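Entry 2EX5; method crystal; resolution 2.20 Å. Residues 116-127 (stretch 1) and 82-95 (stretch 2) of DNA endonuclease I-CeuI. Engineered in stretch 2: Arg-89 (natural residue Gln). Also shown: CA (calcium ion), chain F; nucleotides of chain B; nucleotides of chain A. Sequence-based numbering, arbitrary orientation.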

# COMPACT_ATOMS: atom_id res chain seq x y z
N ASN C 116 -8.99 -15.07 -2.82
CA ASN C 116 -9.02 -15.84 -1.56
C ASN C 116 -9.85 -15.14 -0.53
O ASN C 116 -10.85 -15.67 -0.12
CB ASN C 116 -7.62 -16.25 -1.07
CG ASN C 116 -6.96 -17.25 -2.04
OD1 ASN C 116 -7.63 -17.75 -2.95
ND2 ASN C 116 -5.68 -17.51 -1.88
N ALA C 117 -9.50 -13.89 -0.21
CA ALA C 117 -9.97 -13.27 1.06
C ALA C 117 -9.79 -11.73 1.06
O ALA C 117 -9.85 -11.02 2.13
CB ALA C 117 -9.33 -13.98 2.28
N THR C 118 -9.69 -11.19 -0.17
CA THR C 118 -9.68 -9.74 -0.24
C THR C 118 -10.98 -8.96 -0.26
O THR C 118 -11.95 -9.30 -0.90
CB THR C 118 -8.68 -9.10 -1.23
OG1 THR C 118 -9.39 -8.54 -2.30
CG2 THR C 118 -7.62 -9.98 -1.70
N LEU C 119 -10.95 -7.79 0.32
CA LEU C 119 -12.15 -6.99 0.42
C LEU C 119 -11.91 -5.68 -0.31
O LEU C 119 -10.80 -5.32 -0.40
CB LEU C 119 -12.35 -6.72 1.94
CG LEU C 119 -13.31 -7.57 2.81
CD1 LEU C 119 -13.70 -9.06 2.30
CD2 LEU C 119 -13.12 -7.45 4.36
N VAL C 120 -12.93 -4.95 -0.77
CA VAL C 120 -12.76 -3.72 -1.50
C VAL C 120 -13.76 -2.83 -0.90
O VAL C 120 -14.89 -3.24 -0.72
CB VAL C 120 -13.01 -3.85 -3.03
CG1 VAL C 120 -12.82 -2.51 -3.74
CG2 VAL C 120 -12.03 -4.77 -3.59
N LEU C 121 -13.39 -1.59 -0.58
CA LEU C 121 -14.33 -0.59 -0.24
C LEU C 121 -14.46 0.38 -1.42
O LEU C 121 -13.46 0.85 -1.96
CB LEU C 121 -13.85 0.09 1.09
CG LEU C 121 -14.27 1.52 1.50
CD1 LEU C 121 -15.63 1.87 1.29
CD2 LEU C 121 -14.00 1.66 2.94
N THR C 122 -15.68 0.65 -1.84
CA THR C 122 -16.00 1.51 -3.05
C THR C 122 -16.89 2.68 -2.74
O THR C 122 -17.89 2.54 -2.02
CB THR C 122 -16.70 0.61 -4.18
OG1 THR C 122 -15.86 -0.56 -4.44
CG2 THR C 122 -16.83 1.31 -5.52
N ILE C 123 -16.55 3.83 -3.27
CA ILE C 123 -17.46 4.93 -3.39
C ILE C 123 -17.50 5.39 -4.82
O ILE C 123 -16.46 5.88 -5.36
CB ILE C 123 -16.98 6.11 -2.49
CG1 ILE C 123 -17.06 5.66 -0.96
CG2 ILE C 123 -17.81 7.39 -2.88
CD1 ILE C 123 -16.23 6.44 0.09
N ASP C 124 -18.69 5.30 -5.44
CA ASP C 124 -18.98 5.74 -6.83
C ASP C 124 -20.02 6.85 -6.96
O ASP C 124 -20.12 7.52 -8.00
CB ASP C 124 -19.41 4.52 -7.68
CG ASP C 124 -20.69 3.86 -7.17
OD1 ASP C 124 -21.77 4.46 -7.14
OD2 ASP C 124 -20.63 2.65 -6.90
N ASN C 125 -20.79 7.11 -5.90
CA ASN C 125 -21.78 8.16 -5.93
C ASN C 125 -21.05 9.46 -6.08
O ASN C 125 -20.13 9.76 -5.34
CB ASN C 125 -22.64 8.17 -4.65
CG ASN C 125 -23.58 9.38 -4.61
OD1 ASN C 125 -24.70 9.28 -5.01
ND2 ASN C 125 -23.10 10.51 -4.16
N ARG C 126 -21.42 10.25 -7.08
CA ARG C 126 -20.62 11.40 -7.44
C ARG C 126 -20.70 12.49 -6.39
O ARG C 126 -19.71 13.19 -6.24
CB ARG C 126 -20.95 11.90 -8.84
CG ARG C 126 -20.17 11.06 -9.93
CD ARG C 126 -20.82 11.11 -11.26
NE ARG C 126 -21.34 12.45 -11.48
CZ ARG C 126 -22.10 12.79 -12.51
NH1 ARG C 126 -22.64 14.00 -12.59
NH2 ARG C 126 -22.32 11.88 -13.45
N GLN C 127 -21.81 12.60 -5.62
CA GLN C 127 -21.88 13.66 -4.57
C GLN C 127 -20.94 13.28 -3.47
O GLN C 127 -20.17 14.10 -3.01
CB GLN C 127 -23.22 13.79 -3.81
CG GLN C 127 -24.56 13.86 -4.45
CD GLN C 127 -25.67 14.05 -3.30
OE1 GLN C 127 -26.50 14.96 -3.39
NE2 GLN C 127 -25.64 13.17 -2.22
CA CA F . -21.00 5.44 -11.67
P DG B 15 -3.25 -6.46 0.42
OP1 DG B 15 -2.08 -5.52 0.65
OP2 DG B 15 -4.07 -6.92 1.57
O5' DG B 15 -4.18 -5.46 -0.47
C5' DG B 15 -4.27 -5.20 -1.83
C4' DG B 15 -3.04 -4.67 -2.53
O4' DG B 15 -3.09 -5.70 -3.52
C3' DG B 15 -3.22 -3.30 -3.22
O3' DG B 15 -1.92 -2.91 -3.50
C2' DG B 15 -4.10 -3.67 -4.36
C1' DG B 15 -3.49 -5.04 -4.67
N9 DG B 15 -4.26 -6.00 -5.43
C8 DG B 15 -5.25 -6.85 -4.95
N7 DG B 15 -5.77 -7.59 -5.85
C5 DG B 15 -5.03 -7.25 -7.02
C6 DG B 15 -5.14 -7.76 -8.28
O6 DG B 15 -5.90 -8.66 -8.55
N1 DG B 15 -4.30 -7.25 -9.26
C2 DG B 15 -3.40 -6.28 -8.95
N2 DG B 15 -2.64 -5.94 -9.98
N3 DG B 15 -3.22 -5.74 -7.72
C4 DG B 15 -4.10 -6.28 -6.79
P DA A 5 -24.47 8.93 -9.27
OP1 DA A 5 -25.02 10.30 -9.07
OP2 DA A 5 -23.01 8.76 -9.44
O5' DA A 5 -25.09 7.92 -8.19
C5' DA A 5 -26.48 7.78 -8.30
C4' DA A 5 -26.95 6.47 -7.73
O4' DA A 5 -27.09 5.62 -8.88
C3' DA A 5 -26.10 5.69 -6.72
O3' DA A 5 -26.93 5.01 -5.78
C2' DA A 5 -25.40 4.61 -7.58
C1' DA A 5 -26.42 4.36 -8.68
N9 DA A 5 -25.94 4.02 -10.01
C8 DA A 5 -25.18 4.80 -10.86
N7 DA A 5 -25.03 4.23 -12.05
C5 DA A 5 -25.72 3.04 -11.99
C6 DA A 5 -25.85 1.96 -12.93
N6 DA A 5 -25.30 1.96 -14.18
N1 DA A 5 -26.62 0.95 -12.52
C2 DA A 5 -27.12 0.94 -11.26
N3 DA A 5 -27.04 1.84 -10.28
C4 DA A 5 -26.31 2.89 -10.72
P DC B 18 -7.11 2.99 -14.76
OP1 DC B 18 -6.65 2.86 -16.15
OP2 DC B 18 -6.79 4.22 -14.02
O5' DC B 18 -8.69 2.97 -14.63
C5' DC B 18 -9.75 2.42 -15.49
C4' DC B 18 -9.64 0.91 -15.73
O4' DC B 18 -9.67 0.21 -14.47
C3' DC B 18 -10.80 0.28 -16.49
O3' DC B 18 -10.49 0.33 -17.88
C2' DC B 18 -10.94 -1.17 -15.97
C1' DC B 18 -10.44 -0.97 -14.55
N1 DC B 18 -11.40 -0.99 -13.31
C2 DC B 18 -12.02 -2.20 -13.05
O2 DC B 18 -11.79 -3.01 -13.92
N3 DC B 18 -12.83 -2.40 -11.95
C4 DC B 18 -12.96 -1.39 -11.09
N4 DC B 18 -13.77 -1.63 -10.05
C5 DC B 18 -12.35 -0.11 -11.32
C6 DC B 18 -11.58 0.08 -12.45
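Stretch 2 82-95: DPEFNVTRHVNGVK

Stretch 2 pairs with stretch 1 as a neighbouring antiparallel β-strand, joined by a continuous ladder of seven main-chain hydrogen bonds and flanked by apolar side-chain packing at the end where stretch 2 turns into a helix. The extended segment 82-90 runs against strand 118-123 with an angle of 163° between their N-to-C directions, and the two axes approach to 4.5 Å. Together the stretches bury 818 Å² of surface.

The register pairs Thr-118 with His-90 and proceeds through Leu-119 with Arg-89, Val-120 with Thr-88, Leu-121 with Val-87 and Thr-122 with Asn-86 to Ile-123 with Phe-85. Narrow and wide pairs alternate, as expected for antiparallel strands: the CA atoms of Val-120 and Thr-88 lie 4.3 Å apart, those of Leu-121 and Val-87 5.1 Å. Each wide pair is closed by two hydrogen bonds. Phe-85 N donates to Ile-123 O (2.9 Å) and Ile-123 N to Phe-85 O (3.1 Å); Val-87 N reaches Leu-121 O at 2.8 Å, while Leu-121 N meets Val-87 O at 2.7 Å. In the last such pair, Arg-89 N donates to Leu-119 O (3.1 Å) and Leu-119 N to Arg-89 O (2.9 Å). The narrow pairs bring CA hydrogens against the same carbonyls, with Asn-86 CA 3.0 Å from Leu-121 O and Val-120 CA 3.4 Å from Val-87 O.

Beyond the strand, Val-91 N donates to Ala-117 O at 2.7 Å, extending the ladder as stretch 2 enters its short 3-10 segment. The turn is held locally by Gly-93 N to His-90 O (2.8 Å) and Val-94 N to Val-91 O (3.0 Å), and Gly-93 occupies the N-cap position just before the helix that follows. This change of direction places two valines beside Leu-119: its CD2 lies 3.9 Å from Val-91 CG2 and 3.6 Å from Val-94 CG2. Ala-117 CB adds a contact to Val-91 CG1 at 3.9 Å.

Side chains alternate between the sheet faces. Leu-119, Leu-121, Ile-123, Phe-85, Val-87 and the engineered Arg-89 share one face, where Ile-123 CD1 approaches Phe-85 CD1 obliquely to the ring at 4.1 Å. Val-120, Thr-122, Asn-86 and Thr-88 occupy the other; there Val-120 CG1 packs on Asn-86 CB at 3.7 Å.

Water continues the association toward the start of stretch 2. One molecule donates to both Pro-83 O (2.4 Å from the water oxygen) and Asp-124 O (2.7 Å from it), and also coordinates the calcium ion, which Asp-82 binds through OD1 and OD2 at 2.6 and 2.7 Å. A second water links Glu-84 OE1 to Thr-122 OG1, 2.8 and 2.9 Å from its oxygen. DNA is contacted from both stretches: His-90 N and Arg-89 NH1 donate to OP2 of DG15 at 2.7 and 2.8 Å, and Arg-126 N to OP2 of DA5 at 3.2 Å.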

# COMPACT_ATOMS: atom_id res chain seq x y z
N ASP C 82 -16.64 7.19 -16.26
CA ASP C 82 -17.15 6.88 -14.96
C ASP C 82 -16.09 6.88 -13.90
O ASP C 82 -15.31 5.96 -13.90
CB ASP C 82 -17.84 5.51 -14.98
CG ASP C 82 -19.01 5.45 -13.94
OD1 ASP C 82 -19.59 6.53 -13.58
OD2 ASP C 82 -19.37 4.35 -13.52
N PRO C 83 -16.17 7.83 -12.92
CA PRO C 83 -15.26 7.95 -11.77
C PRO C 83 -15.61 6.94 -10.64
O PRO C 83 -16.82 6.67 -10.33
CB PRO C 83 -15.48 9.40 -11.29
CG PRO C 83 -16.84 9.75 -11.65
CD PRO C 83 -17.25 8.84 -12.82
N GLU C 84 -14.58 6.45 -9.99
CA GLU C 84 -14.75 5.53 -8.87
C GLU C 84 -13.58 5.79 -7.94
O GLU C 84 -12.49 5.99 -8.39
CB GLU C 84 -14.74 4.10 -9.36
CG GLU C 84 -14.80 3.02 -8.18
CD GLU C 84 -15.07 1.65 -8.69
OE1 GLU C 84 -14.20 0.80 -8.49
OE2 GLU C 84 -16.12 1.40 -9.37
N PHE C 85 -13.82 5.78 -6.63
CA PHE C 85 -12.76 5.61 -5.61
C PHE C 85 -12.80 4.21 -5.03
O PHE C 85 -13.86 3.76 -4.71
CB PHE C 85 -13.08 6.62 -4.54
CG PHE C 85 -12.30 6.42 -3.24
CD1 PHE C 85 -12.89 5.80 -2.13
CD2 PHE C 85 -11.02 6.86 -3.14
CE1 PHE C 85 -12.15 5.60 -0.94
CE2 PHE C 85 -10.27 6.64 -1.97
CZ PHE C 85 -10.88 6.04 -0.86
N ASN C 86 -11.68 3.51 -4.78
CA ASN C 86 -11.82 2.22 -4.08
C ASN C 86 -10.61 2.03 -3.30
O ASN C 86 -9.60 2.67 -3.62
CB ASN C 86 -12.05 0.94 -4.96
CG ASN C 86 -10.90 0.60 -5.93
OD1 ASN C 86 -11.13 0.49 -7.10
ND2 ASN C 86 -9.69 0.43 -5.45
N VAL C 87 -10.69 1.08 -2.36
CA VAL C 87 -9.56 0.68 -1.48
C VAL C 87 -9.69 -0.78 -1.20
O VAL C 87 -10.69 -1.19 -0.65
CB VAL C 87 -9.59 1.38 -0.09
CG1 VAL C 87 -8.03 1.50 0.57
CG2 VAL C 87 -10.11 2.68 -0.26
N THR C 88 -8.59 -1.51 -1.35
CA THR C 88 -8.51 -2.93 -1.39
C THR C 88 -7.59 -3.34 -0.27
O THR C 88 -6.63 -2.67 0.08
CB THR C 88 -7.93 -3.35 -2.75
OG1 THR C 88 -8.73 -2.68 -3.72
CG2 THR C 88 -7.93 -4.87 -2.95
N ARG C 89 -8.00 -4.41 0.40
CA ARG C 89 -7.18 -4.93 1.49
C ARG C 89 -7.65 -6.34 1.78
O ARG C 89 -8.81 -6.60 1.80
CB ARG C 89 -7.39 -4.06 2.72
CG ARG C 89 -6.44 -4.16 3.89
CD ARG C 89 -4.89 -3.96 3.68
NE ARG C 89 -4.25 -4.33 4.94
CZ ARG C 89 -3.74 -5.54 5.25
NH1 ARG C 89 -3.62 -6.49 4.35
NH2 ARG C 89 -3.24 -5.77 6.49
N HIS C 90 -6.72 -7.24 2.00
CA HIS C 90 -7.04 -8.54 2.56
C HIS C 90 -7.88 -8.37 3.83
O HIS C 90 -7.63 -7.46 4.66
CB HIS C 90 -5.74 -9.24 2.87
CG HIS C 90 -5.90 -10.60 3.45
ND1 HIS C 90 -5.65 -11.76 2.73
CD2 HIS C 90 -6.36 -11.01 4.66
CE1 HIS C 90 -5.85 -12.81 3.50
NE2 HIS C 90 -6.30 -12.38 4.66
N VAL C 91 -8.87 -9.24 3.97
CA VAL C 91 -9.66 -9.31 5.21
C VAL C 91 -8.90 -9.11 6.58
O VAL C 91 -9.38 -8.40 7.43
CB VAL C 91 -10.50 -10.57 5.28
CG1 VAL C 91 -9.64 -11.84 5.57
CG2 VAL C 91 -11.55 -10.34 6.40
N ASN C 92 -7.72 -9.69 6.79
CA ASN C 92 -6.92 -9.39 8.02
C ASN C 92 -6.67 -7.88 8.30
O ASN C 92 -6.29 -7.50 9.43
CB ASN C 92 -5.55 -10.08 8.08
CG ASN C 92 -5.58 -11.53 7.85
OD1 ASN C 92 -6.66 -12.15 7.86
ND2 ASN C 92 -4.39 -12.11 7.56
N GLY C 93 -6.90 -7.01 7.33
CA GLY C 93 -6.80 -5.58 7.54
C GLY C 93 -8.05 -4.75 7.39
O GLY C 93 -7.96 -3.51 7.30
N VAL C 94 -9.21 -5.40 7.37
CA VAL C 94 -10.52 -4.79 7.42
C VAL C 94 -10.67 -3.62 8.40
O VAL C 94 -11.40 -2.61 8.16
CB VAL C 94 -11.62 -5.90 7.64
CG1 VAL C 94 -11.53 -6.59 9.13
CG2 VAL C 94 -13.04 -5.39 7.31
N LYS C 95 -9.91 -3.67 9.46
CA LYS C 95 -9.97 -2.66 10.50
C LYS C 95 -9.70 -1.26 9.99
O LYS C 95 -10.46 -0.34 10.26
CB LYS C 95 -9.01 -3.07 11.60
CG LYS C 95 -8.65 -1.95 12.59
CD LYS C 95 -7.87 -2.53 13.74
CE LYS C 95 -7.27 -1.38 14.59
NZ LYS C 95 -8.10 -0.29 14.24
O HOH W 1 -19.21 6.83 -10.50
O HOH W 2 -14.72 -1.53 -6.97
O HOH W 3 -22.62 5.62 -9.68
O HOH W 4 -21.82 7.98 -12.14
O HOH W 5 -22.68 5.14 -13.37
O HOH W 6 -20.53 3.30 -11.10